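PDB 3GFV: uncharacterized ABC transporter solute-binding protein yclQ from Bacillus subtilis subsp. subtilis str. 168, which binds ferric and iron-free petrobactin and its precursor 3,4-dihydroxybenzoic acid, serving as the solute-binding component of the YclNOPQ ABC transporter that takes up ferric-petrobactin. Local coordinates for residues 55-60 / 75-80; 124-129 / 188-193; 221-226 / 253-258. All coordinates share one frame; numbering follows the deposited sequence.

The three contacts follow one another along the chain and share no helix or strand. Contact 1 joins two parallel strands at the edge of the N-terminal sheet, contact 3 packs a helix of the C-terminal lobe against a loop, and contact 2 runs between the two lobes. Contacts 1 and 3 are partly buried and lie on opposite sides of the chain's centre, their own centres about 46 Å apart. Contact 2 is the nearest to the middle of the chain, yet it is a surface contact, as expected beside a cleft. Backbone hydrogen bonds carry contact 1, carbonyl oxygens around a threonine carry contact 2, and methyl groups with an aromatic ring carry contact 3.

Contact 1 of 3, residues 55-60 / 75-80; sequences DIVAGL and DKYADV
Lys76 reaches back toward Asp55. Its chain bends at chi3 (-88°), which turns CE, and NZ ends 3.3 Å from Asp55 OD1, a salt bridge whose hydrogen bond is weak. Both residues are exposed, a place that suits charged ends. The Lys76 carbonyl also shares a water with Val57: the water donates to Lys76 O at 2.9 Å and to Val57 O at 3.0 Å.

Tyr77 is buried. Val57 O lies in the plane of its ring, at the edge, 3.4 Å from CD1, while Val57 CB meets CD1 and CE1. Lys76 CG lies over one face, toward the rim. The Leu60 methyl CD2 rests 3.8 Å from Tyr77 CB, and Phe72 meets the ring from outside the two segments, so a large, mainly apolar group suits this place.

With Ala78 the parallel pairing to strand 57-60 begins. Its N donates to Ala58 O (3.0 Å), and its O accepts from Leu60 N, which lies almost in line with the C=O bond (C=O...N 173°). Ala78 thus straddles Gly59, where the lack of a side chain lets Ala78 O come 3.1 Å from CA in a CA-H...O contact.

Asp79 directs OD1 to the backbone nitrogens of Lys62 and Gly81. Val80 N then donates to Leu60 O at 2.9 Å, from 54° out of the carbonyl plane, and its CG2 packs on the Leu60 carbonyl.

Strand 78-79 is one of the two outer strands of its five-stranded parallel sheet. Three backbone bonds set the register, apolar groups of Tyr77, Leu60 and Val80 fill the buried sides, and the solvent-side salt bridge probably adds little strength.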
loop_
_atom_site.group_PDB
_atom_site.type_symbol
_atom_site.label_atom_id
_atom_site.label_comp_id
_atom_site.label_asym_id
_atom_site.label_seq_id
_atom_site.Cartn_x
_atom_site.Cartn_y
_atom_site.Cartn_z
ATOM N N ASP A 55 -0.406 -2.730 21.352
ATOM C CA ASP A 55 0.422 -2.797 22.550
ATOM C C ASP A 55 1.779 -3.446 22.328
ATOM O O ASP A 55 2.695 -3.239 23.123
ATOM C CB ASP A 55 -0.307 -3.538 23.676
ATOM C CG ASP A 55 -1.420 -2.719 24.279
ATOM O OD1 ASP A 55 -1.461 -1.493 24.023
ATOM O OD2 ASP A 55 -2.255 -3.299 25.009
ATOM N N ILE A 56 1.915 -4.239 21.271
ATOM C CA ILE A 56 3.176 -4.950 21.076
ATOM C C ILE A 56 4.063 -4.297 20.005
ATOM O O ILE A 56 5.111 -4.826 19.633
ATOM C CB ILE A 56 2.973 -6.481 20.875
ATOM C CG1 ILE A 56 2.000 -6.768 19.721
ATOM C CG2 ILE A 56 2.451 -7.118 22.165
ATOM C CD1 ILE A 56 2.570 -6.389 18.331
ATOM N N VAL A 57 3.633 -3.142 19.518
ATOM C CA VAL A 57 4.465 -2.372 18.591
ATOM C C VAL A 57 5.456 -1.536 19.386
ATOM O O VAL A 57 5.054 -0.615 20.094
ATOM C CB VAL A 57 3.628 -1.419 17.737
ATOM C CG1 VAL A 57 4.516 -0.668 16.747
ATOM C CG2 VAL A 57 2.548 -2.190 16.994
ATOM N N ALA A 58 6.744 -1.849 19.272
ATOM C CA ALA A 58 7.760 -1.095 20.013
ATOM C C ALA A 58 8.153 0.213 19.337
ATOM O O ALA A 58 8.546 1.180 20.004
ATOM C CB ALA A 58 8.998 -1.952 20.247
ATOM N N GLY A 59 8.069 0.240 18.013
ATOM C CA GLY A 59 8.600 1.364 17.253
ATOM C C GLY A 59 8.270 1.273 15.780
ATOM O O GLY A 59 8.000 0.182 15.247
ATOM N N LEU A 60 8.298 2.430 15.121
ATOM C CA LEU A 60 7.986 2.532 13.705
ATOM C C LEU A 60 8.603 3.851 13.227
ATOM O O LEU A 60 8.889 4.739 14.037
ATOM C CB LEU A 60 6.470 2.583 13.494
ATOM C CG LEU A 60 5.730 3.689 14.261
ATOM C CD1 LEU A 60 4.842 4.476 13.302
ATOM C CD2 LEU A 60 4.902 3.066 15.402
ATOM N N ASP A 75 3.957 8.977 22.003
ATOM C CA ASP A 75 5.325 8.673 22.399
ATOM C C ASP A 75 5.509 7.263 22.974
ATOM O O ASP A 75 6.637 6.836 23.193
ATOM C CB ASP A 75 5.847 9.724 23.383
ATOM C CG ASP A 75 6.119 11.057 22.710
ATOM O OD1 ASP A 75 6.332 11.060 21.481
ATOM O OD2 ASP A 75 6.121 12.096 23.403
ATOM N N LYS A 76 4.421 6.533 23.228
ATOM C CA LYS A 76 4.590 5.164 23.721
ATOM C C LYS A 76 5.234 4.312 22.617
ATOM O O LYS A 76 5.811 3.262 22.879
ATOM C CB LYS A 76 3.264 4.552 24.213
ATOM C CG LYS A 76 2.225 4.350 23.128
ATOM C CD LYS A 76 0.952 3.704 23.670
ATOM C CE LYS A 76 1.044 2.185 23.648
ATOM N NZ LYS A 76 -0.307 1.542 23.643
ATOM N N TYR A 77 5.129 4.776 21.378
ATOM C CA TYR A 77 5.781 4.107 20.254
ATOM C C TYR A 77 7.083 4.843 19.940
ATOM O O TYR A 77 7.071 6.059 19.751
ATOM C CB TYR A 77 4.866 4.138 19.020
ATOM C CG TYR A 77 3.478 3.614 19.310
ATOM C CD1 TYR A 77 3.262 2.256 19.511
ATOM C CD2 TYR A 77 2.388 4.476 19.405
ATOM C CE1 TYR A 77 1.995 1.764 19.791
ATOM C CE2 TYR A 77 1.116 3.990 19.688
ATOM C CZ TYR A 77 0.929 2.630 19.883
ATOM O OH TYR A 77 -0.329 2.125 20.164
ATOM N N ALA A 78 8.199 4.123 19.902
ATOM C CA ALA A 78 9.477 4.759 19.581
ATOM C C ALA A 78 9.544 5.138 18.112
ATOM O O ALA A 78 9.089 4.387 17.248
ATOM C CB ALA A 78 10.649 3.839 19.951
ATOM N N ASP A 79 10.107 6.312 17.833
ATOM C CA ASP A 79 10.336 6.751 16.454
ATOM C C ASP A 79 11.672 6.175 15.969
ATOM O O ASP A 79 12.736 6.523 16.501
ATOM C CB ASP A 79 10.386 8.281 16.408
ATOM C CG ASP A 79 10.481 8.828 14.990
ATOM O OD1 ASP A 79 10.527 8.030 14.035
ATOM O OD2 ASP A 79 10.520 10.063 14.838
ATOM N N VAL A 80 11.628 5.288 14.977
ATOM C CA VAL A 80 12.862 4.667 14.491
ATOM C C VAL A 80 13.288 5.223 13.123
ATOM O O VAL A 80 13.979 4.552 12.360
ATOM C CB VAL A 80 12.760 3.099 14.472
ATOM C CG1 VAL A 80 12.781 2.536 15.891
ATOM C CG2 VAL A 80 11.509 2.631 13.729
HETATM O O HOH W 1 4.803 0.594 22.776
#

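Contact 2 of 3, residues 124-129 / 188-193; sequences DTAKYM and GPKSRY
Arg192, whose carbonyl O faces Thr125 CG2 at 3.9 Å, has Tyr193 OH on one face of its guanidinium, 3.4 Å above the plane and toward the rim. In return Arg192 CG lies over the centre of one face of the Tyr193 ring. Phe187 meets that ring edge-to-face, and Arg192 NH1 bonds to Thr213 O and forms a salt bridge to a bound phosphate, probably from the crystallisation liquor.

Across from them, Thr125 enters a row of carbonyls. Its OG1 is 3.0 Å from Lys190 O, and CB sits 3.3 Å from Ser191 O. A small branched residue suits this place, offering a hydroxyl on one branch and a methyl on the other.

The family fold has two alpha/beta lobes joined by a long helix, with the ligand cleft between them. Residues 124-129 follow strand 118-120 of the N-terminal sheet, and residues 188-193 follow strand 183-187 of the other, so the contact links the lobes; the anion beside Arg192 is consistent with a nearby pocket.

Residues 188-191 form a type II turn, in which Lys190 takes a positive phi (75°). Lys190 CA lies 3.5 Å from Thr125 O, a CA-H...O contact, and the aliphatic CD lies against Ala126. Ser191 OG donates to Gly188 O (2.7 Å) on an in-plane lone pair, and Asp124 OD1 accepts from Ala126 N (2.9 Å) in an Asx turn.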
loop_
_atom_site.group_PDB
_atom_site.type_symbol
_atom_site.label_atom_id
_atom_site.label_comp_id
_atom_site.label_asym_id
_atom_site.label_seq_id
_atom_site.Cartn_x
_atom_site.Cartn_y
_atom_site.Cartn_z
ATOM N N ASP A 124 3.688 -8.524 -3.393
ATOM C CA ASP A 124 4.311 -8.702 -4.701
ATOM C C ASP A 124 3.250 -8.267 -5.708
ATOM O O ASP A 124 2.232 -8.946 -5.867
ATOM C CB ASP A 124 4.708 -10.177 -4.886
ATOM C CG ASP A 124 5.145 -10.513 -6.315
ATOM O OD1 ASP A 124 5.105 -9.629 -7.212
ATOM O OD2 ASP A 124 5.527 -11.684 -6.533
ATOM N N THR A 125 3.467 -7.132 -6.376
ATOM C CA THR A 125 2.397 -6.585 -7.216
ATOM C C THR A 125 2.166 -7.422 -8.467
ATOM O O THR A 125 1.191 -7.220 -9.188
ATOM C CB THR A 125 2.630 -5.106 -7.571
ATOM O OG1 THR A 125 3.885 -4.978 -8.243
ATOM C CG2 THR A 125 2.633 -4.250 -6.304
ATOM N N ALA A 126 3.048 -8.371 -8.733
ATOM C CA ALA A 126 2.806 -9.286 -9.839
ATOM C C ALA A 126 1.859 -10.413 -9.396
ATOM O O ALA A 126 1.294 -11.137 -10.223
ATOM C CB ALA A 126 4.123 -9.853 -10.357
ATOM N N LYS A 127 1.696 -10.554 -8.082
ATOM C CA LYS A 127 0.849 -11.589 -7.494
ATOM C C LYS A 127 0.158 -10.977 -6.296
ATOM O O LYS A 127 0.398 -11.394 -5.158
ATOM C CB LYS A 127 1.699 -12.742 -6.945
ATOM C CG LYS A 127 2.392 -13.627 -7.946
ATOM C CD LYS A 127 3.446 -14.459 -7.214
ATOM C CE LYS A 127 3.638 -15.825 -7.845
ATOM N NZ LYS A 127 3.944 -15.733 -9.303
ATOM N N TYR A 128 -0.675 -9.973 -6.525
ATOM C CA TYR A 128 -1.093 -9.119 -5.421
ATOM C C TYR A 128 -1.832 -9.902 -4.307
ATOM O O TYR A 128 -1.390 -9.915 -3.159
ATOM C CB TYR A 128 -1.923 -7.922 -5.909
ATOM C CG TYR A 128 -1.963 -6.845 -4.879
ATOM C CD1 TYR A 128 -1.192 -5.693 -5.014
ATOM C CD2 TYR A 128 -2.722 -7.000 -3.723
ATOM C CE1 TYR A 128 -1.203 -4.713 -4.035
ATOM C CE2 TYR A 128 -2.739 -6.037 -2.748
ATOM C CZ TYR A 128 -1.987 -4.897 -2.904
ATOM O OH TYR A 128 -2.010 -3.933 -1.930
HETATM N N MSE A 129 -2.938 -10.551 -4.647
HETATM C CA MSE A 129 -3.782 -11.153 -3.615
HETATM C C MSE A 129 -3.098 -12.337 -2.944
HETATM O O MSE A 129 -3.246 -12.555 -1.739
HETATM C CB MSE A 129 -5.152 -11.537 -4.188
HETATM C CG MSE A 129 -6.056 -10.324 -4.425
HETATM SE SE MSE A 129 -6.100 -9.100 -2.895
HETATM C CE MSE A 129 -7.131 -10.230 -1.635
ATOM N N GLY A 188 0.028 0.623 -14.823
ATOM C CA GLY A 188 -0.917 -0.317 -15.379
ATOM C C GLY A 188 -0.874 -1.628 -14.622
ATOM O O GLY A 188 -0.360 -1.694 -13.486
ATOM N N PRO A 189 -1.415 -2.682 -15.234
ATOM C CA PRO A 189 -1.419 -4.003 -14.596
ATOM C C PRO A 189 -0.036 -4.414 -14.083
ATOM O O PRO A 189 0.967 -4.171 -14.750
ATOM C CB PRO A 189 -1.880 -4.935 -15.725
ATOM C CG PRO A 189 -2.743 -4.064 -16.593
ATOM C CD PRO A 189 -1.994 -2.721 -16.592
ATOM N N LYS A 190 -0.004 -5.011 -12.891
ATOM C CA LYS A 190 1.209 -5.589 -12.298
ATOM C C LYS A 190 2.174 -4.530 -11.770
ATOM O O LYS A 190 3.210 -4.863 -11.199
ATOM C CB LYS A 190 1.926 -6.505 -13.292
ATOM C CG LYS A 190 1.027 -7.537 -13.949
ATOM C CD LYS A 190 0.793 -8.734 -13.061
ATOM C CE LYS A 190 -0.034 -9.806 -13.774
ATOM N NZ LYS A 190 -1.478 -9.419 -13.924
ATOM N N SER A 191 1.833 -3.257 -11.944
ATOM C CA SER A 191 2.670 -2.184 -11.412
ATOM C C SER A 191 2.363 -1.946 -9.935
ATOM O O SER A 191 1.501 -2.605 -9.329
ATOM C CB SER A 191 2.475 -0.877 -12.202
ATOM O OG SER A 191 1.232 -0.272 -11.861
ATOM N N ARG A 192 3.066 -0.983 -9.360
ATOM C CA ARG A 192 2.849 -0.626 -7.976
ATOM C C ARG A 192 1.371 -0.393 -7.653
ATOM O O ARG A 192 0.888 -0.780 -6.602
ATOM C CB ARG A 192 3.655 0.630 -7.671
ATOM C CG ARG A 192 3.485 1.123 -6.265
ATOM C CD ARG A 192 4.342 2.360 -6.108
ATOM N NE ARG A 192 4.568 2.688 -4.713
ATOM C CZ ARG A 192 5.439 3.602 -4.307
ATOM N NH1 ARG A 192 6.167 4.272 -5.197
ATOM N NH2 ARG A 192 5.579 3.844 -3.014
ATOM N N TYR A 193 0.636 0.222 -8.574
ATOM C CA TYR A 193 -0.781 0.488 -8.336
ATOM C C TYR A 193 -1.674 -0.308 -9.276
ATOM O O TYR A 193 -2.867 0.003 -9.455
ATOM C CB TYR A 193 -1.092 1.995 -8.434
ATOM C CG TYR A 193 -0.223 2.841 -7.527
ATOM C CD1 TYR A 193 -0.256 2.680 -6.145
ATOM C CD2 TYR A 193 0.652 3.783 -8.051
ATOM C CE1 TYR A 193 0.560 3.447 -5.318
ATOM C CE2 TYR A 193 1.453 4.551 -7.237
ATOM C CZ TYR A 193 1.402 4.380 -5.865
ATOM O OH TYR A 193 2.202 5.145 -5.041
#

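Contact 3 of 3, residues 221-226 / 253-258; sequences EYISKT and DYVKNV
Tyr254 and Ser224 meet where helix 220-226, part of the C-terminal alpha/beta lobe of this binding-protein fold, packs against the loop leading to helix 259-262. With Ile223 they have the most surface buried here.

In Tyr254, chi1 (-162°) puts CG anti to the backbone N. Two ring-end atoms meet the helix: CE2 lies 3.6 Å from Ser224 CB, and one turn earlier Glu221, crossing the tyrosine at about a right angle, sets its CG 3.6 Å from OH. Tyrosine suits this exposed position because its ring covers aliphatic carbons while the hydroxyl can reach water.

Ile223 faces the buried side, where it also touches Ile177 and Ile184 of the sheet. Its CG2 methyl is 4.0 Å from Val255 CG1 and 4.1 Å from Val258 CG2, so one branch meets both valines of the type I turn. Val258 CG2 also packs on Ser224 CA, and branched apolar residues bring several methyls into contact here.

The small serine is consistent with the close approach of loop and helix, and it keeps a polar tip: a single water bridges the two segments, 2.9 Å from Ser224 OG and 2.6 Å from Tyr254 OH.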
loop_
_atom_site.group_PDB
_atom_site.type_symbol
_atom_site.label_atom_id
_atom_site.label_comp_id
_atom_site.label_asym_id
_atom_site.label_seq_id
_atom_site.Cartn_x
_atom_site.Cartn_y
_atom_site.Cartn_z
ATOM N N GLU A 221 -0.055 14.991 -23.152
ATOM C CA GLU A 221 -0.543 14.492 -24.425
ATOM C C GLU A 221 -0.872 13.008 -24.339
ATOM O O GLU A 221 -1.728 12.520 -25.071
ATOM C CB GLU A 221 0.479 14.710 -25.539
ATOM C CG GLU A 221 0.622 16.154 -26.000
ATOM C CD GLU A 221 1.677 16.925 -25.216
ATOM O OE1 GLU A 221 2.013 16.499 -24.080
ATOM O OE2 GLU A 221 2.176 17.955 -25.744
ATOM N N TYR A 222 -0.161 12.292 -23.470
ATOM C CA TYR A 222 -0.445 10.880 -23.255
ATOM C C TYR A 222 -1.833 10.678 -22.628
ATOM O O TYR A 222 -2.559 9.773 -23.002
ATOM C CB TYR A 222 0.605 10.250 -22.330
ATOM C CG TYR A 222 0.241 8.854 -21.929
ATOM C CD1 TYR A 222 0.485 7.786 -22.786
ATOM C CD2 TYR A 222 -0.367 8.581 -20.698
ATOM C CE1 TYR A 222 0.133 6.485 -22.434
ATOM C CE2 TYR A 222 -0.716 7.293 -20.344
ATOM C CZ TYR A 222 -0.463 6.249 -21.198
ATOM O OH TYR A 222 -0.830 4.969 -20.824
ATOM N N ILE A 223 -2.196 11.533 -21.679
ATOM C CA ILE A 223 -3.522 11.427 -21.059
ATOM C C ILE A 223 -4.615 11.669 -22.112
ATOM O O ILE A 223 -5.603 10.942 -22.187
ATOM C CB ILE A 223 -3.653 12.406 -19.889
ATOM C CG1 ILE A 223 -2.679 12.005 -18.774
ATOM C CG2 ILE A 223 -5.071 12.407 -19.333
ATOM C CD1 ILE A 223 -2.596 13.027 -17.667
ATOM N N SER A 224 -4.400 12.681 -22.939
ATOM C CA SER A 224 -5.319 13.034 -24.013
ATOM C C SER A 224 -5.433 11.891 -25.014
ATOM O O SER A 224 -6.533 11.487 -25.425
ATOM C CB SER A 224 -4.820 14.310 -24.698
ATOM O OG SER A 224 -5.593 14.598 -25.852
ATOM N N LYS A 225 -4.305 11.344 -25.437
ATOM C CA LYS A 225 -4.420 10.285 -26.433
ATOM C C LYS A 225 -5.028 9.003 -25.873
ATOM O O LYS A 225 -5.658 8.239 -26.591
ATOM C CB LYS A 225 -3.106 10.030 -27.168
ATOM C CG LYS A 225 -2.199 9.043 -26.551
ATOM C CD LYS A 225 -1.277 8.471 -27.613
ATOM C CE LYS A 225 -0.184 7.632 -26.993
ATOM N NZ LYS A 225 0.739 7.069 -28.025
ATOM N N THR A 226 -4.837 8.771 -24.574
ATOM C CA THR A 226 -5.410 7.602 -23.923
ATOM C C THR A 226 -6.901 7.772 -23.670
ATOM O O THR A 226 -7.649 6.797 -23.748
ATOM C CB THR A 226 -4.677 7.346 -22.604
ATOM O OG1 THR A 226 -3.296 7.114 -22.906
ATOM C CG2 THR A 226 -5.277 6.144 -21.866
ATOM N N ASP A 253 -5.905 23.032 -19.273
ATOM C CA ASP A 253 -6.735 23.203 -20.463
ATOM C C ASP A 253 -6.563 22.068 -21.478
ATOM O O ASP A 253 -7.519 21.681 -22.160
ATOM C CB ASP A 253 -6.422 24.551 -21.128
ATOM C CG ASP A 253 -7.184 24.755 -22.429
ATOM O OD1 ASP A 253 -8.302 25.308 -22.368
ATOM O OD2 ASP A 253 -6.675 24.354 -23.502
ATOM N N TYR A 254 -5.343 21.547 -21.590
ATOM C CA TYR A 254 -5.063 20.540 -22.603
ATOM C C TYR A 254 -5.931 19.286 -22.486
ATOM O O TYR A 254 -6.297 18.694 -23.492
ATOM C CB TYR A 254 -3.605 20.105 -22.578
ATOM C CG TYR A 254 -3.253 19.427 -23.876
ATOM C CD1 TYR A 254 -2.916 20.182 -24.998
ATOM C CD2 TYR A 254 -3.308 18.050 -24.004
ATOM C CE1 TYR A 254 -2.622 19.577 -26.204
ATOM C CE2 TYR A 254 -3.018 17.434 -25.215
ATOM C CZ TYR A 254 -2.668 18.200 -26.303
ATOM O OH TYR A 254 -2.375 17.590 -27.503
ATOM N N VAL A 255 -6.223 18.873 -21.258
ATOM C CA VAL A 255 -6.975 17.644 -21.032
ATOM C C VAL A 255 -8.423 17.895 -20.669
ATOM O O VAL A 255 -9.091 17.001 -20.157
ATOM C CB VAL A 255 -6.327 16.764 -19.954
ATOM C CG1 VAL A 255 -4.974 16.268 -20.436
ATOM C CG2 VAL A 255 -6.195 17.507 -18.601
ATOM N N LYS A 256 -8.914 19.104 -20.940
ATOM C CA LYS A 256 -10.266 19.464 -20.524
ATOM C C LYS A 256 -11.311 18.579 -21.177
ATOM O O LYS A 256 -12.362 18.316 -20.591
ATOM C CB LYS A 256 -10.570 20.931 -20.837
ATOM C CG LYS A 256 -10.710 21.228 -22.309
ATOM C CD LYS A 256 -10.890 22.734 -22.529
ATOM C CE LYS A 256 -10.801 23.084 -24.007
ATOM N NZ LYS A 256 -10.719 24.558 -24.225
ATOM N N ASN A 257 -11.020 18.095 -22.380
ATOM C CA ASN A 257 -11.960 17.223 -23.068
ATOM C C ASN A 257 -11.802 15.723 -22.838
ATOM O O ASN A 257 -12.565 14.937 -23.409
ATOM C CB ASN A 257 -11.964 17.505 -24.577
ATOM C CG ASN A 257 -12.408 18.897 -24.885
ATOM O OD1 ASN A 257 -13.299 19.414 -24.216
ATOM N ND2 ASN A 257 -11.780 19.533 -25.883
ATOM N N VAL A 258 -10.841 15.317 -22.001
ATOM C CA VAL A 258 -10.694 13.904 -21.656
ATOM C C VAL A 258 -11.975 13.443 -20.933
ATOM O O VAL A 258 -12.488 14.151 -20.075
ATOM C CB VAL A 258 -9.427 13.666 -20.770
ATOM C CG1 VAL A 258 -9.427 12.260 -20.155
ATOM C CG2 VAL A 258 -8.142 13.871 -21.582
HETATM O O HOH W 2 -3.824 15.468 -27.982
#